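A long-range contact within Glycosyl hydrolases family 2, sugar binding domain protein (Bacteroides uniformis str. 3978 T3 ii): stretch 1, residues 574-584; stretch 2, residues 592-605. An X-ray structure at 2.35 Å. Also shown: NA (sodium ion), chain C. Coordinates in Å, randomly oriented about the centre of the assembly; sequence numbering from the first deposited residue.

Stretch 1 574-584: LFWTFKDFSTP
Stretch 2, residues 592-605: PYVNQKGVVQRDGT

The stretches pair antiparallel at Phe 581–Asn 595 and Ser 582–Val 594; at Thr 577 to Asp 580 the direction changes, and they run side by side the same way. Together they bury 995 Å² between them, but true strand pairing is brief. Phe 581 and Asn 595 form its hydrogen-bonded pair (CA–CA 5.4 Å), with Phe 581 N to Asn 595 O at 3.2 Å and Asn 595 N to Phe 581 O at 2.7 Å. Ser 582 and Val 594 follow as the non-hydrogen-bonded pair, their CA atoms 4.2 Å apart, and Thr 583 N then donates to Tyr 593 O at 2.8 Å. Tyr 593 adopts a left-handed conformation (phi/psi 62/22).

Side chains of the two pairs leave on different faces. On the face of Phe 581 and Asn 595, the phenyl ring (chi1 70°, p) lies against the t rotamer of Asn 595, whose CB sits 3.7 Å from the Phe 581 ring centroid, over the face. Thr 583 CG2 reaches Asn 595 CB at 3.9 Å. On the Ser 582 and Val 594 face, the extended Arg 602 (chi1 to chi3 all t) lays its guanidinium over Ser 582, with CB of Ser 582 3.7 Å from NH2 of Arg 602.

Beyond this ladder stretch 2 bulges around Asp 580. Its m side chain points toward stretch 2, and OD1 of Asp 580 accepts from N of Gly 598 at 3.0 Å. Its OD2 extends the contact through two waters, one reaching Gln 596 NE2 and the other Arg 602 N. Asp 580 O binds the sodium ion at 2.7 Å.

At Gly 598 the two backbones meet closely, since no side chain stands between them. Gly 598 CA lies 3.9 Å from Lys 579 CA and 3.1 Å from Thr 577 O; a CB would point toward stretch 1 and clash with Asp 580 N and Lys 579 C. This close approach is flanked by backbone bonds: Thr 577 N, after a cis peptide, donates to Lys 597 O at 3.0 Å, while Phe 578 O accepts from Val 599 N at 2.7 Å and Val 600 N at 3.2 Å. Lys 579 and Val 600 form a single bridge, and Asp 580 N donates to Val 600 O at 3.0 Å.

Apolar bumps pack beside this crossing. Val 599 (m) touches two rings with CG2, 3.9 Å from Phe 575 CZ and 4.0 Å from Phe 578 CD1. Val 600 CG2 covers one face of the Phe 578 ring, 4.3 Å from its centroid. Earlier in both stretches, Lys 597 CD meets the Trp 576 indole edge, 3.8 Å from CD1 of Trp 576. After Val 600 comes a type I turn, Gln 601 to Gly 604, with Gln 601 O 3.0 Å from Lys 579 CG.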

ATOM      1  N   LEU A 574      15.230  24.596 -24.695  1.00 25.95           N
ATOM      2  CA  LEU A 574      15.230  23.209 -24.234  1.00 20.68           C
ATOM      3  C   LEU A 574      13.830  22.663 -24.445  1.00 23.23           C
ATOM      4  O   LEU A 574      12.885  23.110 -23.783  1.00 23.53           O
ATOM      5  CB  LEU A 574      15.625  23.101 -22.763  1.00 20.40           C
ATOM      6  CG  LEU A 574      16.861  23.914 -22.375  1.00 25.47           C
ATOM      7  CD1 LEU A 574      16.462  25.215 -21.648  1.00 23.55           C
ATOM      8  CD2 LEU A 574      17.810  23.090 -21.538  1.00 24.35           C
ATOM      9  N   PHE A 575      13.673  21.708 -25.356  1.00 20.04           N
ATOM     10  CA  PHE A 575      12.356  21.109 -25.474  1.00 21.03           C
ATOM     11  C   PHE A 575      12.108  20.200 -24.278  1.00 22.19           C
ATOM     12  O   PHE A 575      13.041  19.728 -23.624  1.00 22.56           O
ATOM     13  CB  PHE A 575      12.183  20.369 -26.807  1.00 21.86           C
ATOM     14  CG  PHE A 575      12.907  19.047 -26.906  1.00 24.92           C
ATOM     15  CD1 PHE A 575      14.195  18.981 -27.440  1.00 25.00           C
ATOM     16  CD2 PHE A 575      12.265  17.853 -26.551  1.00 20.98           C
ATOM     17  CE1 PHE A 575      14.853  17.749 -27.577  1.00 22.32           C
ATOM     18  CE2 PHE A 575      12.912  16.621 -26.662  1.00 20.56           C
ATOM     19  CZ  PHE A 575      14.201  16.563 -27.184  1.00 26.36           C
ATOM     20  N   TRP A 576      10.832  20.032 -23.940  1.00 24.27           N
ATOM     21  CA  TRP A 576      10.398  19.155 -22.854  1.00 20.73           C
ATOM     22  C   TRP A 576       9.638  18.017 -23.514  1.00 18.97           C
ATOM     23  O   TRP A 576       8.532  18.223 -24.026  1.00 19.90           O
ATOM     24  CB  TRP A 576       9.527  19.902 -21.843  1.00 21.42           C
ATOM     25  CG  TRP A 576       9.075  19.054 -20.665  1.00 21.14           C
ATOM     26  CD1 TRP A 576       8.075  18.130 -20.656  1.00 19.80           C
ATOM     27  CD2 TRP A 576       9.629  19.064 -19.346  1.00 18.18           C
ATOM     28  NE1 TRP A 576       7.984  17.546 -19.418  1.00 19.68           N
ATOM     29  CE2 TRP A 576       8.924  18.101 -18.592  1.00 20.44           C
ATOM     30  CE3 TRP A 576      10.652  19.797 -18.729  1.00 17.69           C
ATOM     31  CZ2 TRP A 576       9.191  17.862 -17.234  1.00 18.92           C
ATOM     32  CZ3 TRP A 576      10.936  19.553 -17.391  1.00 20.00           C
ATOM     33  CH2 TRP A 576      10.205  18.586 -16.654  1.00 20.28           C
ATOM     34  N   THR A 577      10.218  16.824 -23.514  1.00 19.03           N
ATOM     35  CA  THR A 577      11.404  16.470 -22.751  1.00 19.77           C
ATOM     36  C   THR A 577      12.028  15.310 -23.508  1.00 20.62           C
ATOM     37  O   THR A 577      11.460  14.858 -24.520  1.00 20.92           O
ATOM     38  CB  THR A 577      11.058  16.066 -21.265  1.00 21.55           C
ATOM     39  OG1 THR A 577      12.263  15.844 -20.519  1.00 22.04           O
ATOM     40  CG2 THR A 577      10.172  14.816 -21.207  1.00 17.12           C
ATOM     41  N   PHE A 578      13.184  14.814 -23.054  1.00 20.33           N
ATOM     42  CA  PHE A 578      13.857  13.770 -23.829  1.00 21.44           C
ATOM     43  C   PHE A 578      13.057  12.472 -23.834  1.00 21.35           C
ATOM     44  O   PHE A 578      12.849  11.863 -24.895  1.00 23.39           O
ATOM     45  CB  PHE A 578      15.263  13.513 -23.292  1.00 22.57           C
ATOM     46  CG  PHE A 578      15.989  12.411 -24.025  1.00 22.63           C
ATOM     47  CD1 PHE A 578      16.336  12.560 -25.368  1.00 25.67           C
ATOM     48  CD2 PHE A 578      16.316  11.222 -23.377  1.00 22.31           C
ATOM     49  CE1 PHE A 578      17.000  11.526 -26.062  1.00 27.67           C
ATOM     50  CE2 PHE A 578      16.976  10.196 -24.045  1.00 23.79           C
ATOM     51  CZ  PHE A 578      17.316  10.336 -25.395  1.00 24.48           C
ATOM     52  N   LYS A 579      12.590  12.044 -22.655  1.00 18.12           N
ATOM     53  CA  LYS A 579      12.069  10.701 -22.435  1.00 21.05           C
ATOM     54  C   LYS A 579      10.736  10.742 -21.694  1.00 19.47           C
ATOM     55  O   LYS A 579      10.590  11.475 -20.710  1.00 19.71           O
ATOM     56  CB  LYS A 579      13.089   9.871 -21.640  1.00 21.50           C
ATOM     57  CG  LYS A 579      12.787   8.384 -21.572  1.00 24.30           C
ATOM     58  CD  LYS A 579      13.995   7.605 -21.039  1.00 25.37           C
ATOM     59  CE  LYS A 579      14.180   7.870 -19.534  1.00 28.36           C
ATOM     60  NZ  LYS A 579      15.605   7.676 -19.204  1.00 31.16           N
ATOM     61  N   ASP A 580       9.768   9.962 -22.182  1.00 21.94           N
ATOM     62  CA  ASP A 580       8.533   9.712 -21.448  1.00 19.85           C
ATOM     63  C   ASP A 580       8.852   9.383 -20.002  1.00 20.39           C
ATOM     64  O   ASP A 580       9.744   8.579 -19.723  1.00 21.54           O
ATOM     65  CB  ASP A 580       7.767   8.546 -22.079  1.00 20.11           C
ATOM     66  CG  ASP A 580       7.120   8.905 -23.394  1.00 22.04           C
ATOM     67  OD1 ASP A 580       7.307  10.053 -23.847  1.00 22.06           O
ATOM     68  OD2 ASP A 580       6.418   8.027 -23.976  1.00 21.89           O
ATOM     69  N   PHE A 581       8.125   9.999 -19.078  1.00 19.89           N
ATOM     70  CA  PHE A 581       8.388   9.782 -17.665  1.00 18.97           C
ATOM     71  C   PHE A 581       7.067   9.746 -16.915  1.00 20.32           C
ATOM     72  O   PHE A 581       6.041  10.235 -17.397  1.00 21.68           O
ATOM     73  CB  PHE A 581       9.302  10.872 -17.099  1.00 20.55           C
ATOM     74  CG  PHE A 581       8.632  12.204 -16.999  1.00 25.27           C
ATOM     75  CD1 PHE A 581       8.625  13.067 -18.085  1.00 18.16           C
ATOM     76  CD2 PHE A 581       7.969  12.586 -15.822  1.00 20.39           C
ATOM     77  CE1 PHE A 581       7.992  14.293 -18.006  1.00 20.53           C
ATOM     78  CE2 PHE A 581       7.335  13.801 -15.741  1.00 20.86           C
ATOM     79  CZ  PHE A 581       7.353  14.674 -16.831  1.00 21.58           C
ATOM     80  N   SER A 582       7.095   9.144 -15.732  1.00 21.91           N
ATOM     81  CA  SER A 582       5.870   8.990 -14.960  1.00 19.82           C
ATOM     82  C   SER A 582       5.500  10.283 -14.237  1.00 20.43           C
ATOM     83  O   SER A 582       6.358  10.980 -13.681  1.00 18.43           O
ATOM     84  CB  SER A 582       6.018   7.883 -13.931  1.00 21.92           C
ATOM     85  OG  SER A 582       4.844   7.793 -13.121  1.00 21.26           O
ATOM     86  N   THR A 583       4.203  10.588 -14.231  1.00 18.97           N
ATOM     87  CA  THR A 583       3.694  11.712 -13.493  1.00 19.18           C
ATOM     88  C   THR A 583       2.408  11.299 -12.799  1.00 18.59           C
ATOM     89  O   THR A 583       1.589  10.580 -13.393  1.00 18.97           O
ATOM     90  CB  THR A 583       3.421  12.917 -14.392  1.00 20.72           C
ATOM     91  OG1 THR A 583       2.696  13.892 -13.638  1.00 21.79           O
ATOM     92  CG2 THR A 583       2.608  12.503 -15.603  1.00 18.37           C
ATOM     93  N   PRO A 584       2.197  11.734 -11.553  1.00 16.49           N
ATOM     94  CA  PRO A 584       0.983  11.324 -10.838  1.00 20.52           C
ATOM     95  C   PRO A 584      -0.248  12.041 -11.335  1.00 22.60           C
ATOM     96  O   PRO A 584      -1.363  11.639 -10.977  1.00 19.46           O
ATOM     97  CB  PRO A 584       1.286  11.691  -9.374  1.00 18.29           C
ATOM     98  CG  PRO A 584       2.248  12.846  -9.486  1.00 19.10           C
ATOM     99  CD  PRO A 584       3.050  12.619 -10.741  1.00 18.50           C
ATOM    100  N   PRO A 592      -1.357   5.534 -19.047  1.00 24.16           N
ATOM    101  CA  PRO A 592      -1.758   6.143 -17.773  1.00 19.78           C
ATOM    102  C   PRO A 592      -0.553   6.533 -16.934  1.00 21.26           C
ATOM    103  O   PRO A 592       0.453   5.820 -16.888  1.00 21.84           O
ATOM    104  CB  PRO A 592      -2.587   5.041 -17.114  1.00 20.71           C
ATOM    105  CG  PRO A 592      -3.177   4.293 -18.275  1.00 19.09           C
ATOM    106  CD  PRO A 592      -2.079   4.275 -19.305  1.00 22.11           C
ATOM    107  N   TYR A 593      -0.626   7.713 -16.330  1.00 18.20           N
ATOM    108  CA  TYR A 593       0.425   8.203 -15.442  1.00 18.96           C
ATOM    109  C   TYR A 593       1.791   8.380 -16.137  1.00 20.87           C
ATOM    110  O   TYR A 593       2.841   8.415 -15.467  1.00 17.79           O
ATOM    111  CB  TYR A 593       0.558   7.283 -14.224  1.00 19.34           C
ATOM    112  CG  TYR A 593      -0.686   7.244 -13.350  1.00 20.93           C
ATOM    113  CD1 TYR A 593      -1.066   8.365 -12.608  1.00 18.46           C
ATOM    114  CD2 TYR A 593      -1.473   6.089 -13.253  1.00 20.81           C
ATOM    115  CE1 TYR A 593      -2.197   8.349 -11.785  1.00 19.57           C
ATOM    116  CE2 TYR A 593      -2.622   6.057 -12.423  1.00 23.89           C
ATOM    117  CZ  TYR A 593      -2.967   7.202 -11.694  1.00 20.03           C
ATOM    118  OH  TYR A 593      -4.073   7.208 -10.877  1.00 22.98           O
ATOM    119  N   VAL A 594       1.829   8.519 -17.460  1.00 17.58           N
ATOM    120  CA  VAL A 594       3.081   8.800 -18.159  1.00 20.61           C
ATOM    121  C   VAL A 594       2.932  10.111 -18.918  1.00 19.13           C
ATOM    122  O   VAL A 594       1.972  10.302 -19.674  1.00 18.54           O
ATOM    123  CB  VAL A 594       3.507   7.651 -19.084  1.00 19.51           C
ATOM    124  CG1 VAL A 594       4.727   8.068 -19.936  1.00 18.42           C
ATOM    125  CG2 VAL A 594       3.880   6.466 -18.238  1.00 15.55           C
ATOM    126  N   ASN A 595       3.832  11.040 -18.651  1.00 19.94           N
ATOM    127  CA  ASN A 595       3.950  12.233 -19.480  1.00 20.42           C
ATOM    128  C   ASN A 595       4.622  11.799 -20.779  1.00 19.26           C
ATOM    129  O   ASN A 595       5.761  11.328 -20.760  1.00 20.41           O
ATOM    130  CB  ASN A 595       4.743  13.287 -18.718  1.00 18.44           C
ATOM    131  CG  ASN A 595       4.898  14.595 -19.484  1.00 24.43           C
ATOM    132  OD1 ASN A 595       5.322  14.624 -20.647  1.00 22.16           O
ATOM    133  ND2 ASN A 595       4.557  15.696 -18.820  1.00 22.55           N
ATOM    134  N   GLN A 596       3.896  11.860 -21.895  1.00 17.93           N
ATOM    135  CA  GLN A 596       4.384  11.318 -23.162  1.00 20.42           C
ATOM    136  C   GLN A 596       5.012  12.382 -24.077  1.00 23.29           C
ATOM    137  O   GLN A 596       4.953  12.264 -25.306  1.00 24.62           O
ATOM    138  CB  GLN A 596       3.251  10.575 -23.865  1.00 19.04           C
ATOM    139  CG  GLN A 596       2.740   9.405 -22.964  1.00 19.18           C
ATOM    140  CD  GLN A 596       1.518   8.681 -23.527  1.00 22.50           C
ATOM    141  OE1 GLN A 596       0.380   8.919 -23.095  1.00 24.03           O
ATOM    142  NE2 GLN A 596       1.748   7.787 -24.479  1.00 19.70           N
ATOM    143  N   LYS A 597       5.657  13.402 -23.509  1.00 22.79           N
ATOM    144  CA  LYS A 597       6.327  14.410 -24.323  1.00 23.79           C
ATOM    145  C   LYS A 597       7.770  14.049 -24.669  1.00 22.07           C
ATOM    146  O   LYS A 597       8.507  14.914 -25.159  1.00 24.73           O
ATOM    147  CB  LYS A 597       6.293  15.754 -23.614  1.00 20.66           C
ATOM    148  CG  LYS A 597       4.920  16.389 -23.568  1.00 23.72           C
ATOM    149  CD  LYS A 597       4.979  17.705 -22.761  1.00 20.83           C
ATOM    150  CE  LYS A 597       3.615  18.379 -22.689  1.00 24.29           C
ATOM    151  NZ  LYS A 597       2.638  17.664 -21.814  1.00 22.35           N
ATOM    152  N   GLY A 598       8.196  12.809 -24.417  1.00 19.45           N
ATOM    153  CA  GLY A 598       9.537  12.413 -24.782  1.00 18.92           C
ATOM    154  C   GLY A 598       9.678  12.209 -26.279  1.00 21.56           C
ATOM    155  O   GLY A 598       8.700  12.069 -27.012  1.00 21.87           O
ATOM    156  N   VAL A 599      10.921  12.209 -26.766  1.00 20.98           N
ATOM    157  CA  VAL A 599      11.160  11.673 -28.101  1.00 25.40           C
ATOM    158  C   VAL A 599      11.612  10.223 -28.046  1.00 28.61           C
ATOM    159  O   VAL A 599      11.882   9.616 -29.096  1.00 29.94           O
ATOM    160  CB  VAL A 599      12.152  12.536 -28.919  1.00 22.61           C
ATOM    161  CG1 VAL A 599      11.465  13.809 -29.371  1.00 22.13           C
ATOM    162  CG2 VAL A 599      13.409  12.873 -28.117  1.00 20.90           C
ATOM    163  N   VAL A 600      11.691   9.644 -26.847  1.00 25.85           N
ATOM    164  CA  VAL A 600      11.939   8.221 -26.660  1.00 22.72           C
ATOM    165  C   VAL A 600      11.031   7.751 -25.537  1.00 24.29           C
ATOM    166  O   VAL A 600      10.655   8.529 -24.649  1.00 20.80           O
ATOM    167  CB  VAL A 600      13.416   7.880 -26.319  1.00 21.85           C
ATOM    168  CG1 VAL A 600      14.405   8.532 -27.302  1.00 21.81           C
ATOM    169  CG2 VAL A 600      13.744   8.273 -24.900  1.00 18.65           C
ATOM    170  N   GLN A 601      10.694   6.461 -25.578  1.00 23.63           N
ATOM    171  CA  GLN A 601       9.802   5.853 -24.598  1.00 22.55           C
ATOM    172  C   GLN A 601      10.485   5.783 -23.240  1.00 21.25           C
ATOM    173  O   GLN A 601      11.694   6.002 -23.107  1.00 21.61           O
ATOM    174  CB  GLN A 601       9.392   4.450 -25.044  1.00 20.48           C
ATOM    175  CG  GLN A 601       8.440   4.434 -26.202  1.00 18.59           C
ATOM    176  CD  GLN A 601       7.940   3.049 -26.501  1.00 24.14           C
ATOM    177  OE1 GLN A 601       7.524   2.306 -25.587  1.00 25.06           O
ATOM    178  NE2 GLN A 601       7.982   2.671 -27.780  1.00 18.83           N
ATOM    179  N   ARG A 602       9.703   5.418 -22.226  1.00 20.45           N
ATOM    180  CA  ARG A 602      10.219   5.432 -20.864  1.00 20.60           C
ATOM    181  C   ARG A 602      11.334   4.411 -20.651  1.00 23.86           C
ATOM    182  O   ARG A 602      12.128   4.575 -19.716  1.00 21.54           O
ATOM    183  CB  ARG A 602       9.075   5.203 -19.882  1.00 20.46           C
ATOM    184  CG  ARG A 602       9.425   5.481 -18.438  1.00 22.01           C
ATOM    185  CD  ARG A 602       8.174   5.619 -17.594  1.00 20.13           C
ATOM    186  NE  ARG A 602       8.529   5.920 -16.226  1.00 19.13           N
ATOM    187  CZ  ARG A 602       8.378   5.081 -15.208  1.00 22.31           C
ATOM    188  NH1 ARG A 602       7.843   3.873 -15.384  1.00 17.87           N
ATOM    189  NH2 ARG A 602       8.752   5.463 -14.001  1.00 22.15           N
ATOM    190  N   ASP A 603      11.445   3.391 -21.515  1.00 20.72           N
ATOM    191  CA  ASP A 603      12.566   2.458 -21.439  1.00 22.09           C
ATOM    192  C   ASP A 603      13.725   2.858 -22.345  1.00 27.44           C
ATOM    193  O   ASP A 603      14.690   2.094 -22.474  1.00 27.72           O
ATOM    194  CB  ASP A 603      12.105   1.021 -21.761  1.00 21.30           C
ATOM    195  CG  ASP A 603      11.647   0.838 -23.221  1.00 28.58           C
ATOM    196  OD1 ASP A 603      11.677   1.813 -23.994  1.00 25.33           O
ATOM    197  OD2 ASP A 603      11.249  -0.300 -23.598  1.00 30.95           O
ATOM    198  N   GLY A 604      13.650   4.027 -22.982  1.00 24.45           N
ATOM    199  CA  GLY A 604      14.684   4.461 -23.893  1.00 24.72           C
ATOM    200  C   GLY A 604      14.469   4.067 -25.335  1.00 23.90           C
ATOM    201  O   GLY A 604      15.300   4.407 -26.178  1.00 32.70           O
ATOM    202  N   THR A 605      13.397   3.364 -25.649  1.00 25.23           N
ATOM    203  CA  THR A 605      13.120   3.031 -27.038  1.00 22.71           C
ATOM    204  C   THR A 605      12.815   4.316 -27.791  1.00 25.29           C
ATOM    205  O   THR A 605      11.889   5.041 -27.406  1.00 23.26           O
ATOM    206  CB  THR A 605      11.949   2.057 -27.161  1.00 25.33           C
ATOM    207  OG1 THR A 605      12.159   0.915 -26.304  1.00 22.51           O
ATOM    208  CG2 THR A 605      11.803   1.603 -28.608  1.00 19.21           C
TER
HETATM  209 NA    NA C 901      11.852   8.799 -18.116  1.00 30.90          NA
HETATM  210  O   HOH W   1       7.785  17.423 -26.544  1.00 16.91           O
HETATM  211  O   HOH W   2       4.502   7.475 -25.752  1.00 18.97           O
HETATM  212  O   HOH W   3       6.792   5.289 -22.971  1.00 21.52           O
HETATM  213  O   HOH W   4      13.216  11.258 -18.110  1.00 22.60           O